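Local coordinates for protein kappa-carrageenase (Zobellia galactanivorans, PDB 5OCR) that probably hydrolyses kappa-carrageenan, a sulfated galactan of red algae, through the family 16 glycoside hydrolase domain that this chain represents, at residues Y101-I106 / V277-V282; E113-S118 / E143-D148; S118-S123 / E138-E143; F200-C205 / Y215-E220. All coordinates share one frame; numbering follows the deposited sequence. Where two conformers were deposited one is given.

How the contacts relate
All four contacts join antiparallel strands of the beta-jellyroll, and all are largely buried. Contacts 2 and 3 hold the same two strands, 115-122 and 134-144, and share Ser118 and Glu143; contact 3 is the most central, its centre about 4 Å from that of the chain. Contact 1 ties strand 100-107 to strand 273-285, and contact 4 continues outward through strand 200-207, the neighbour of 100-107. Chemistry follows place: contact 1 has polar side chains on one face, hydrocarbon on the other and a magnesium ligand at a strand corner, contact 3 sets a valine-phenylalanine core against a row of acids, contact 2 mixes glutamines with water bridges in loops, and contact 4 fastens a turn by a histidine-aspartate bond.

Contact 1: residues Y101-I106 / V277-V282; sequences YFEAKI and VDYVRV. With MG (magnesium ion), chain F.
Lys105 lies against Tyr279 and Asp278 where strands 100-107 and 273-285 run antiparallel in the beta-jellyroll of family 16. Its CB sits over one face of the Tyr279 ring, 3.9 Å from the ring centroid, in a CH-pi contact. CG then passes Asp278 CB, CD and CE run alongside the aspartate, and NZ forms a salt bridge of 2.8 Å with Asp278 OD2, meeting that oxygen nearly along its C-O bond. With CG anti to the backbone N (chi1 173°) and the rest of the chain extended, the long lysine can cover a ring and still deliver its charge. Asp278 divides its work: OD1 binds the magnesium ion at 2.5 Å and its own backbone O does so at 2.4 Å, while the carbonyls of Glu30 and Gly66 and a water complete the site. The opposite face of the Tyr279 ring is covered by the Arg281 guanidinium, whose NE pairs with Glu30. At the ring's tip, Tyr279 OH donates to Glu103 OE2 over 2.5 Å, on the anti side and 29° out of the carboxylate plane; Glu103 OE1 has Thr12 as partner. The other face of the strands is hydrocarbon, as suits the core side: Phe102 CE1 meets Val282 CG1 at 3.6 Å, and the small methyl of Ala104 lies by Val280, with Phe119 and Leu237 packed on it. On the polar face, a water donates to Glu103 OE2 at 2.7 Å and accepts from Arg281 NH1 at 2.9 Å, in the plane of the guanidinium.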
# COMPACT_ATOMS: atom_id res chain seq x y z
N TYR A 101 -13.09 2.84 -8.96
CA TYR A 101 -13.20 2.17 -7.69
C TYR A 101 -12.19 1.05 -7.59
O TYR A 101 -12.05 0.27 -8.56
CB TYR A 101 -14.63 1.57 -7.56
CG TYR A 101 -15.07 1.22 -6.14
CD1 TYR A 101 -15.95 2.06 -5.45
CD2 TYR A 101 -14.67 0.01 -5.54
CE1 TYR A 101 -16.32 1.74 -4.16
CE2 TYR A 101 -15.00 -0.26 -4.23
CZ TYR A 101 -15.88 0.59 -3.59
OH TYR A 101 -16.30 0.28 -2.30
N PHE A 102 -11.51 0.94 -6.43
CA PHE A 102 -10.41 -0.02 -6.26
C PHE A 102 -10.65 -0.88 -5.02
O PHE A 102 -10.86 -0.27 -3.92
CB PHE A 102 -9.08 0.73 -6.11
CG PHE A 102 -8.90 1.79 -7.19
CD1 PHE A 102 -8.16 1.48 -8.33
CD2 PHE A 102 -9.50 3.05 -7.12
CE1 PHE A 102 -8.10 2.37 -9.40
CE2 PHE A 102 -9.36 4.00 -8.14
CZ PHE A 102 -8.65 3.64 -9.30
N GLU A 103 -10.61 -2.20 -5.14
CA GLU A 103 -10.93 -3.03 -3.97
C GLU A 103 -10.04 -4.23 -3.91
O GLU A 103 -9.73 -4.79 -5.02
CB GLU A 103 -12.41 -3.50 -4.22
CG GLU A 103 -12.98 -4.24 -2.96
CD GLU A 103 -14.46 -4.65 -3.16
OE1 GLU A 103 -15.31 -3.74 -3.03
OE2 GLU A 103 -14.71 -5.85 -3.44
N ALA A 104 -9.62 -4.63 -2.72
CA ALA A 104 -8.86 -5.85 -2.54
C ALA A 104 -9.29 -6.52 -1.29
O ALA A 104 -9.73 -5.88 -0.31
CB ALA A 104 -7.35 -5.46 -2.51
N LYS A 105 -9.28 -7.84 -1.35
CA LYS A 105 -9.59 -8.66 -0.15
C LYS A 105 -8.28 -9.24 0.40
O LYS A 105 -7.53 -10.00 -0.30
CB LYS A 105 -10.67 -9.74 -0.51
CG LYS A 105 -10.96 -10.79 0.63
CD LYS A 105 -12.06 -11.68 0.06
CE LYS A 105 -12.28 -12.86 0.94
NZ LYS A 105 -13.21 -13.67 0.11
N ILE A 106 -7.94 -8.80 1.60
CA ILE A 106 -6.58 -8.99 2.13
C ILE A 106 -6.57 -9.52 3.54
O ILE A 106 -7.40 -9.07 4.41
CB ILE A 106 -5.83 -7.60 2.11
CG1 ILE A 106 -5.63 -7.05 0.66
CG2 ILE A 106 -4.46 -7.71 2.93
CD1 ILE A 106 -5.27 -5.55 0.67
N VAL A 277 -3.71 -12.19 -0.48
CA VAL A 277 -4.71 -11.43 -1.19
C VAL A 277 -5.61 -12.43 -1.97
O VAL A 277 -5.10 -13.19 -2.84
CB VAL A 277 -4.03 -10.48 -2.20
CG1 VAL A 277 -5.11 -9.63 -2.89
CG2 VAL A 277 -2.97 -9.54 -1.55
N ASP A 278 -6.92 -12.38 -1.73
CA ASP A 278 -7.84 -13.23 -2.45
C ASP A 278 -8.19 -12.61 -3.77
O ASP A 278 -8.31 -13.34 -4.76
CB ASP A 278 -9.10 -13.44 -1.54
CG ASP A 278 -10.09 -14.52 -2.08
OD1 ASP A 278 -9.73 -15.32 -2.93
OD2 ASP A 278 -11.26 -14.46 -1.69
N TYR A 279 -8.36 -11.31 -3.87
CA TYR A 279 -8.59 -10.70 -5.21
C TYR A 279 -8.23 -9.22 -5.14
O TYR A 279 -8.13 -8.63 -4.05
CB TYR A 279 -10.07 -10.87 -5.66
CG TYR A 279 -11.10 -10.11 -4.85
CD1 TYR A 279 -11.19 -8.69 -4.86
CD2 TYR A 279 -12.01 -10.82 -4.08
CE1 TYR A 279 -12.17 -8.03 -4.11
CE2 TYR A 279 -12.96 -10.17 -3.31
CZ TYR A 279 -13.05 -8.77 -3.34
OH TYR A 279 -14.02 -8.11 -2.62
N VAL A 280 -8.05 -8.67 -6.34
CA VAL A 280 -8.01 -7.23 -6.53
C VAL A 280 -8.92 -6.94 -7.67
O VAL A 280 -8.91 -7.66 -8.72
CB VAL A 280 -6.60 -6.67 -6.71
CG1 VAL A 280 -5.87 -7.37 -7.91
CG2 VAL A 280 -6.68 -5.13 -6.91
N ARG A 281 -9.73 -5.91 -7.51
CA ARG A 281 -10.71 -5.56 -8.56
C ARG A 281 -10.72 -4.03 -8.75
O ARG A 281 -10.70 -3.26 -7.79
CB ARG A 281 -12.12 -6.04 -8.21
CG ARG A 281 -12.23 -7.55 -8.11
CD ARG A 281 -13.61 -7.91 -7.51
NE ARG A 281 -13.65 -9.38 -7.37
CZ ARG A 281 -14.48 -10.07 -6.56
NH1 ARG A 281 -15.44 -9.47 -5.83
NH2 ARG A 281 -14.39 -11.39 -6.52
N VAL A 282 -10.75 -3.61 -10.01
CA VAL A 282 -10.79 -2.18 -10.34
C VAL A 282 -11.99 -1.98 -11.28
O VAL A 282 -12.22 -2.83 -12.20
CB VAL A 282 -9.51 -1.76 -11.03
CG1 VAL A 282 -9.57 -0.26 -11.39
CG2 VAL A 282 -8.35 -1.98 -10.10
MG MG F . -8.98 -15.57 -5.30
O HOH W 1 -16.51 -6.80 -5.28
O HOH W 2 -10.27 -17.43 -6.11

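Contact 2: residues E113-S118 / E143-D148; sequences EGVCPS and ELQQFD
Glu113 lays its chain over one face of Phe147 just beyond the paired part of the hairpin formed by strands 115-122 and 134-144. Glu113 CB is 3.8 Å from the centroid of the Phe147 ring, a CH-pi contact, and the carboxylate follows nearly parallel to the ring, the planes 13° apart. An alanine in place of Phe147 would probably leave the glutamate chain unsupported and its carboxylate able to swing. Closer to the strands, Leu144 N donates to Pro117 O at 2.9 Å, and Ser118 CB stands 4.2 Å from Glu143 CG. Cys116 SG, compact and polarisable, rests against the 143-148 chain, 3.6 Å from Glu143 CB and equally near Gln146 CG. Pro117 CG touches Gln145 OE1 at 3.5 Å; that amide is itself positioned by Ala109 N on OE1 and Gly112 O on NE2. Further out, Gln146 is held between Asp161 and Arg242. Gly114 suits its backbone angles, at which a side chain would press on the carbonyl of Glu113. Water also spans the loops: one molecule accepts the N-H of Gly114, 2.9 Å from its N, and lies 2.7 Å from Gln145 O.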
# COMPACT_ATOMS: atom_id res chain seq x y z
N GLU A 113 3.70 -6.77 14.57
CA GLU A 113 4.46 -5.56 14.25
C GLU A 113 5.74 -5.94 13.42
O GLU A 113 6.36 -7.01 13.66
CB GLU A 113 4.85 -4.87 15.57
CG GLU A 113 5.60 -3.59 15.36
CD GLU A 113 5.81 -2.82 16.66
OE1 GLU A 113 6.02 -1.62 16.57
OE2 GLU A 113 5.71 -3.42 17.78
N GLY A 114 6.09 -5.12 12.44
CA GLY A 114 7.34 -5.23 11.69
C GLY A 114 7.20 -5.18 10.17
O GLY A 114 8.20 -5.05 9.46
N VAL A 115 5.95 -5.36 9.67
CA VAL A 115 5.68 -5.29 8.22
C VAL A 115 4.39 -4.51 8.06
O VAL A 115 3.64 -4.37 9.03
CB VAL A 115 5.59 -6.67 7.47
CG1 VAL A 115 6.98 -7.36 7.51
CG2 VAL A 115 4.44 -7.56 8.04
N CYS A 116 4.09 -4.10 6.84
CA CYS A 116 2.92 -3.32 6.58
C CYS A 116 2.25 -3.83 5.31
O CYS A 116 2.69 -3.47 4.18
CB CYS A 116 3.29 -1.83 6.42
SG CYS A 116 1.81 -0.84 6.00
N PRO A 117 1.26 -4.71 5.44
CA PRO A 117 0.49 -5.08 4.26
C PRO A 117 -0.32 -3.89 3.75
O PRO A 117 -0.98 -3.20 4.57
CB PRO A 117 -0.53 -6.11 4.78
CG PRO A 117 0.07 -6.66 6.08
CD PRO A 117 0.88 -5.48 6.66
N SER A 118 -0.20 -3.60 2.45
CA SER A 118 -0.72 -2.32 1.93
C SER A 118 -1.39 -2.53 0.59
O SER A 118 -1.02 -3.45 -0.21
CB SER A 118 0.38 -1.25 1.83
OG SER A 118 1.29 -1.53 0.78
N GLU A 143 -3.22 0.79 4.92
CA GLU A 143 -1.93 0.36 5.45
C GLU A 143 -2.29 -0.36 6.72
O GLU A 143 -2.74 0.27 7.65
CB GLU A 143 -0.99 1.48 5.74
CG GLU A 143 -0.27 1.91 4.45
CD GLU A 143 0.69 3.04 4.80
OE1 GLU A 143 0.21 4.06 5.43
OE2 GLU A 143 1.88 2.96 4.42
N LEU A 144 -2.02 -1.66 6.79
CA LEU A 144 -2.30 -2.43 8.00
C LEU A 144 -1.08 -2.60 8.91
O LEU A 144 0.04 -2.59 8.39
CB LEU A 144 -2.77 -3.83 7.57
CG LEU A 144 -4.07 -3.95 6.76
CD1 LEU A 144 -4.43 -5.40 6.42
CD2 LEU A 144 -5.21 -3.29 7.55
N GLN A 145 -1.29 -2.83 10.22
CA GLN A 145 -0.26 -3.24 11.16
C GLN A 145 0.96 -2.37 11.20
O GLN A 145 2.00 -2.87 11.48
CB GLN A 145 0.20 -4.73 10.94
CG GLN A 145 -0.88 -5.71 10.84
CD GLN A 145 -0.32 -7.00 10.18
OE1 GLN A 145 -0.95 -7.55 9.35
NE2 GLN A 145 0.84 -7.51 10.65
N GLN A 146 0.84 -1.06 10.97
CA GLN A 146 1.98 -0.15 10.99
C GLN A 146 2.42 0.20 12.36
O GLN A 146 3.57 0.60 12.55
CB GLN A 146 1.62 1.24 10.39
CG GLN A 146 1.60 1.16 8.96
CD GLN A 146 1.90 2.50 8.31
OE1 GLN A 146 2.89 2.60 7.65
NE2 GLN A 146 0.94 3.44 8.35
N PHE A 147 1.49 0.09 13.29
CA PHE A 147 1.71 0.58 14.66
C PHE A 147 2.27 2.03 14.61
O PHE A 147 3.31 2.34 15.28
CB PHE A 147 2.67 -0.35 15.41
CG PHE A 147 2.11 -1.71 15.72
CD1 PHE A 147 1.84 -2.05 17.03
CD2 PHE A 147 1.84 -2.61 14.70
CE1 PHE A 147 1.31 -3.31 17.34
CE2 PHE A 147 1.31 -3.89 14.99
CZ PHE A 147 1.05 -4.21 16.33
N ASP A 148 1.53 2.90 13.95
CA ASP A 148 1.93 4.27 13.79
C ASP A 148 1.84 4.96 15.17
O ASP A 148 1.05 4.59 16.02
CB ASP A 148 1.05 4.92 12.71
CG ASP A 148 1.39 6.39 12.43
OD1 ASP A 148 0.46 7.25 12.47
OD2 ASP A 148 2.59 6.62 12.18
O HOH W 3 5.80 1.21 14.91
O HOH W 4 4.66 -2.70 11.91

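Contact 3: residues S118-S123 / E138-E143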
# COMPACT_ATOMS: atom_id res chain seq x y z
N SER A 118 -0.20 -3.60 2.45
CA SER A 118 -0.72 -2.32 1.93
C SER A 118 -1.39 -2.53 0.59
O SER A 118 -1.02 -3.45 -0.21
CB SER A 118 0.38 -1.25 1.83
OG SER A 118 1.29 -1.53 0.78
N PHE A 119 -2.47 -1.75 0.36
CA PHE A 119 -3.09 -1.68 -0.98
C PHE A 119 -3.08 -0.18 -1.30
O PHE A 119 -3.58 0.63 -0.49
CB PHE A 119 -4.54 -2.20 -0.83
CG PHE A 119 -5.38 -2.07 -2.07
CD1 PHE A 119 -4.84 -2.30 -3.40
CD2 PHE A 119 -6.79 -1.94 -1.95
CE1 PHE A 119 -5.71 -2.26 -4.50
CE2 PHE A 119 -7.62 -1.91 -3.06
CZ PHE A 119 -7.08 -2.06 -4.36
N TRP A 120 -2.55 0.22 -2.46
CA TRP A 120 -2.33 1.66 -2.64
C TRP A 120 -2.14 1.97 -4.10
O TRP A 120 -1.88 1.06 -4.91
CB TRP A 120 -1.13 2.14 -1.78
CG TRP A 120 0.18 1.43 -1.99
CD1 TRP A 120 0.49 0.05 -1.76
CD2 TRP A 120 1.42 2.03 -2.47
NE1 TRP A 120 1.80 -0.18 -2.04
CE2 TRP A 120 2.41 0.96 -2.52
CE3 TRP A 120 1.80 3.33 -2.81
CZ2 TRP A 120 3.77 1.21 -2.87
CZ3 TRP A 120 3.15 3.57 -3.26
CH2 TRP A 120 4.11 2.55 -3.27
N LEU A 121 -2.34 3.24 -4.44
CA LEU A 121 -2.31 3.70 -5.87
C LEU A 121 -1.23 4.76 -5.89
O LEU A 121 -1.19 5.60 -5.01
CB LEU A 121 -3.67 4.31 -6.31
CG LEU A 121 -4.91 3.56 -5.70
CD1 LEU A 121 -6.21 4.32 -5.98
CD2 LEU A 121 -4.99 2.14 -6.28
N TYR A 122 -0.30 4.79 -6.89
CA TYR A 122 0.69 5.84 -6.86
C TYR A 122 1.13 6.16 -8.29
O TYR A 122 1.05 5.30 -9.18
CB TYR A 122 1.91 5.55 -5.98
CG TYR A 122 2.92 4.58 -6.55
CD1 TYR A 122 2.62 3.21 -6.67
CD2 TYR A 122 4.16 5.03 -6.90
CE1 TYR A 122 3.56 2.30 -7.16
CE2 TYR A 122 5.12 4.15 -7.36
CZ TYR A 122 4.81 2.79 -7.51
OH TYR A 122 5.80 1.98 -8.02
N SER A 123 1.51 7.43 -8.48
CA SER A 123 2.00 7.87 -9.82
C SER A 123 3.48 7.93 -9.94
O SER A 123 4.21 7.72 -9.00
CB SER A 123 1.59 9.30 -10.12
OG SER A 123 2.11 10.22 -9.15
N GLU A 138 -0.40 9.93 -4.39
CA GLU A 138 -0.43 8.60 -3.82
C GLU A 138 -1.73 8.53 -2.98
O GLU A 138 -1.92 9.38 -2.15
CB GLU A 138 0.75 8.38 -2.91
CG GLU A 138 0.66 7.02 -2.21
CD GLU A 138 1.87 6.78 -1.32
OE1 GLU A 138 2.97 7.30 -1.68
OE2 GLU A 138 1.75 6.04 -0.29
N ILE A 139 -2.54 7.51 -3.20
CA ILE A 139 -3.69 7.20 -2.35
C ILE A 139 -3.45 5.83 -1.69
O ILE A 139 -3.38 4.77 -2.36
CB ILE A 139 -4.99 7.11 -3.24
CG1 ILE A 139 -5.23 8.45 -3.97
CG2 ILE A 139 -6.16 6.68 -2.29
CD1 ILE A 139 -6.48 8.42 -4.86
N ASP A 140 -3.41 5.82 -0.36
CA ASP A 140 -3.27 4.52 0.37
C ASP A 140 -4.68 4.04 0.63
O ASP A 140 -5.39 4.64 1.40
CB ASP A 140 -2.48 4.73 1.66
CG ASP A 140 -1.11 5.11 1.41
OD1 ASP A 140 -0.59 4.95 0.26
OD2 ASP A 140 -0.53 5.66 2.31
N VAL A 141 -5.08 2.95 -0.01
CA VAL A 141 -6.38 2.43 0.31
C VAL A 141 -6.42 1.82 1.71
O VAL A 141 -7.36 2.05 2.47
CB VAL A 141 -6.81 1.37 -0.71
CG1 VAL A 141 -8.23 0.85 -0.27
CG2 VAL A 141 -6.72 1.98 -2.12
N VAL A 142 -5.33 1.11 2.07
CA VAL A 142 -5.13 0.76 3.47
C VAL A 142 -3.68 0.41 3.72
O VAL A 142 -2.92 -0.08 2.82
CB VAL A 142 -5.99 -0.45 3.90
CG1 VAL A 142 -5.50 -1.77 3.36
CG2 VAL A 142 -6.06 -0.49 5.42
N GLU A 143 -3.22 0.79 4.92
CA GLU A 143 -1.93 0.36 5.45
C GLU A 143 -2.29 -0.36 6.72
O GLU A 143 -2.74 0.27 7.65
CB GLU A 143 -0.99 1.48 5.74
CG GLU A 143 -0.27 1.91 4.45
CD GLU A 143 0.69 3.04 4.80
OE1 GLU A 143 0.21 4.06 5.43
OE2 GLU A 143 1.88 2.96 4.42
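Phe119 offers one face of its ring to Val141, whose CG2 stands 4.2 Å from the centroid; the two side chains lie side by side and point the same way, and Phe119 CD2 comes within 3.5 Å of Val141 CB. The Trp120 indole meets Glu138 obliquely, CE3 being 3.7 Å from OE2 with ring and carboxylate planes 51° apart. CG of Trp120 lies between the backbone N and the carbonyl carbon (chi1 56°), which swings the indole along its own strand until CH2 lies over a face of Tyr122, while NE1 bonds to Ser238. Glu138 OE1 pairs with Tyr136, OE2 hydrogen-bonds a glycerol probably taken from the crystallisation liquor, and OE2 is 2.6 Å from Asp140 OD1. An alanine at Glu138 would probably leave the Tyr136 hydroxyl without this mate and open a gap beside the indole. In the backbone, Phe119 O accepts bonds from Val142 N at 3.1 Å and, weakly, from Val141 N at 2.8 Å. This classic beta bulge turns Val141 toward Phe119, so both valines serve the hydrophobic core. Leu121 and Ile139, branched and apolar, pack on the core face. Glu138 and Asp140, two residues apart, and Glu143, brought back to their face by the bulge, are consistent with the catalytic signature of bulge-bearing family 16 hydrolases.

Contact 4: residues F200-C205 / Y215-E220; sequences FHIYGC and YVDGVE
His201 and Ile202 together satisfy both carboxylate oxygens of Asp217. His201 ND1 donates to Asp217 OD2 over 2.7 Å, on the syn side and nearly in the imidazole plane, although ring and carboxylate planes stand 38° apart; the backbone N of Ile202 reaches Asp217 OD1 at 2.8 Å. Gripped at both oxygens, the carboxylate is fixed in rotation, and the nearby negative charge would probably raise the affinity of the imidazole for a second proton. His201 is further steadied by stacking on Trp194. The return bond runs from Asp217 N to Ile202 O at 2.7 Å, and that carbonyl takes a second donor, a water at 3.0 Å which in turn accepts from Gly218 N. Further along, Gly204 and Tyr215 exchange two backbone bonds, N to O in each direction; the Tyr215 N-H approaches from above the Gly204 carbonyl plane, 38° out of it. A CB on Gly204 would lie 3.7 Å from Tyr215 CB, so glycine spares bulk beside the tyrosine, while Tyr215 OH has Glu206 as its partner. Tyr203 and Val216 lie side by side, CE1 4.0 Å from CG1, on the face turned to Val142 and Leu144. Asp217 and Gly218, both at positive phi, are the middle residues of a type I' turn closed by Val216 and Val219, a tight two-residue turn common in beta hairpins, here docked on the neighbouring jellyroll strand by its aspartate.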
# COMPACT_ATOMS: atom_id res chain seq x y z
N PHE A 200 -9.42 -12.45 6.35
CA PHE A 200 -9.49 -11.57 5.14
C PHE A 200 -10.56 -10.55 5.35
O PHE A 200 -11.69 -10.90 5.78
CB PHE A 200 -9.91 -12.42 3.87
CG PHE A 200 -8.76 -13.25 3.35
CD1 PHE A 200 -8.51 -14.54 3.91
CD2 PHE A 200 -7.94 -12.78 2.33
CE1 PHE A 200 -7.44 -15.33 3.51
CE2 PHE A 200 -6.82 -13.58 1.90
CZ PHE A 200 -6.60 -14.89 2.46
N HIS A 201 -10.30 -9.32 4.90
CA HIS A 201 -11.34 -8.29 4.85
C HIS A 201 -11.25 -7.52 3.60
O HIS A 201 -10.26 -7.63 2.86
CB HIS A 201 -11.15 -7.32 6.06
CG HIS A 201 -11.31 -8.05 7.36
ND1 HIS A 201 -12.52 -8.17 7.99
CD2 HIS A 201 -10.40 -8.77 8.11
CE1 HIS A 201 -12.37 -8.93 9.08
NE2 HIS A 201 -11.05 -9.28 9.17
N ILE A 202 -12.25 -6.69 3.33
CA ILE A 202 -12.37 -6.01 2.04
C ILE A 202 -12.03 -4.57 2.21
O ILE A 202 -12.68 -3.88 3.05
CB ILE A 202 -13.85 -6.08 1.53
CG1 ILE A 202 -14.38 -7.51 1.55
CG2 ILE A 202 -13.98 -5.44 0.13
CD1 ILE A 202 -13.63 -8.51 0.72
N TYR A 203 -11.05 -4.11 1.43
CA TYR A 203 -10.57 -2.74 1.54
C TYR A 203 -10.86 -2.06 0.23
O TYR A 203 -10.39 -2.52 -0.83
CB TYR A 203 -9.06 -2.73 1.91
CG TYR A 203 -8.77 -3.42 3.22
CD1 TYR A 203 -8.99 -2.74 4.46
CD2 TYR A 203 -8.42 -4.79 3.24
CE1 TYR A 203 -8.72 -3.38 5.62
CE2 TYR A 203 -8.20 -5.47 4.46
CZ TYR A 203 -8.39 -4.70 5.64
OH TYR A 203 -8.17 -5.22 6.86
N GLY A 204 -11.64 -0.97 0.27
CA GLY A 204 -12.11 -0.33 -1.01
C GLY A 204 -11.86 1.13 -1.01
O GLY A 204 -11.82 1.75 0.06
N CYS A 205 -11.78 1.71 -2.19
CA CYS A 205 -11.63 3.17 -2.30
C CYS A 205 -12.33 3.64 -3.57
O CYS A 205 -12.00 3.10 -4.71
CB CYS A 205 -10.17 3.55 -2.43
SG CYS A 205 -9.82 5.31 -2.25
N TYR A 215 -13.58 2.49 2.15
CA TYR A 215 -14.52 1.52 2.73
C TYR A 215 -13.80 0.34 3.32
O TYR A 215 -12.81 -0.13 2.82
CB TYR A 215 -15.43 0.97 1.61
CG TYR A 215 -16.21 2.05 0.89
CD1 TYR A 215 -15.67 2.70 -0.23
CD2 TYR A 215 -17.51 2.39 1.35
CE1 TYR A 215 -16.45 3.70 -0.92
CE2 TYR A 215 -18.27 3.41 0.69
CZ TYR A 215 -17.72 3.99 -0.45
OH TYR A 215 -18.47 5.00 -1.07
N VAL A 216 -14.28 -0.17 4.45
CA VAL A 216 -13.71 -1.43 5.01
C VAL A 216 -14.91 -2.35 5.19
O VAL A 216 -15.88 -1.97 5.90
CB VAL A 216 -12.91 -1.22 6.32
CG1 VAL A 216 -12.45 -2.55 6.96
CG2 VAL A 216 -11.77 -0.26 6.04
N ASP A 217 -14.84 -3.57 4.64
CA ASP A 217 -15.97 -4.49 4.72
C ASP A 217 -17.33 -3.83 4.41
O ASP A 217 -18.34 -4.06 5.14
CB ASP A 217 -15.98 -5.15 6.12
CG ASP A 217 -14.92 -6.25 6.26
OD1 ASP A 217 -14.34 -6.69 5.25
OD2 ASP A 217 -14.80 -6.75 7.41
N GLY A 218 -17.30 -2.96 3.44
CA GLY A 218 -18.50 -2.35 2.83
C GLY A 218 -19.04 -1.24 3.72
O GLY A 218 -20.22 -0.88 3.60
N VAL A 219 -18.23 -0.72 4.62
CA VAL A 219 -18.66 0.40 5.50
C VAL A 219 -17.82 1.59 5.12
O VAL A 219 -16.59 1.48 5.11
CB VAL A 219 -18.54 0.08 6.96
CG1 VAL A 219 -18.93 1.29 7.79
CG2 VAL A 219 -19.34 -1.18 7.31
N GLU A 220 -18.41 2.74 4.81
CA GLU A 220 -17.56 3.95 4.64
C GLU A 220 -16.83 4.33 5.93
O GLU A 220 -17.49 4.52 7.00
CB GLU A 220 -18.40 5.16 4.17
CG GLU A 220 -17.58 6.45 4.17
CD GLU A 220 -18.36 7.65 3.55
OE1 GLU A 220 -19.38 7.46 2.87
OE2 GLU A 220 -17.96 8.80 3.76
O HOH W 5 -15.01 -2.44 1.78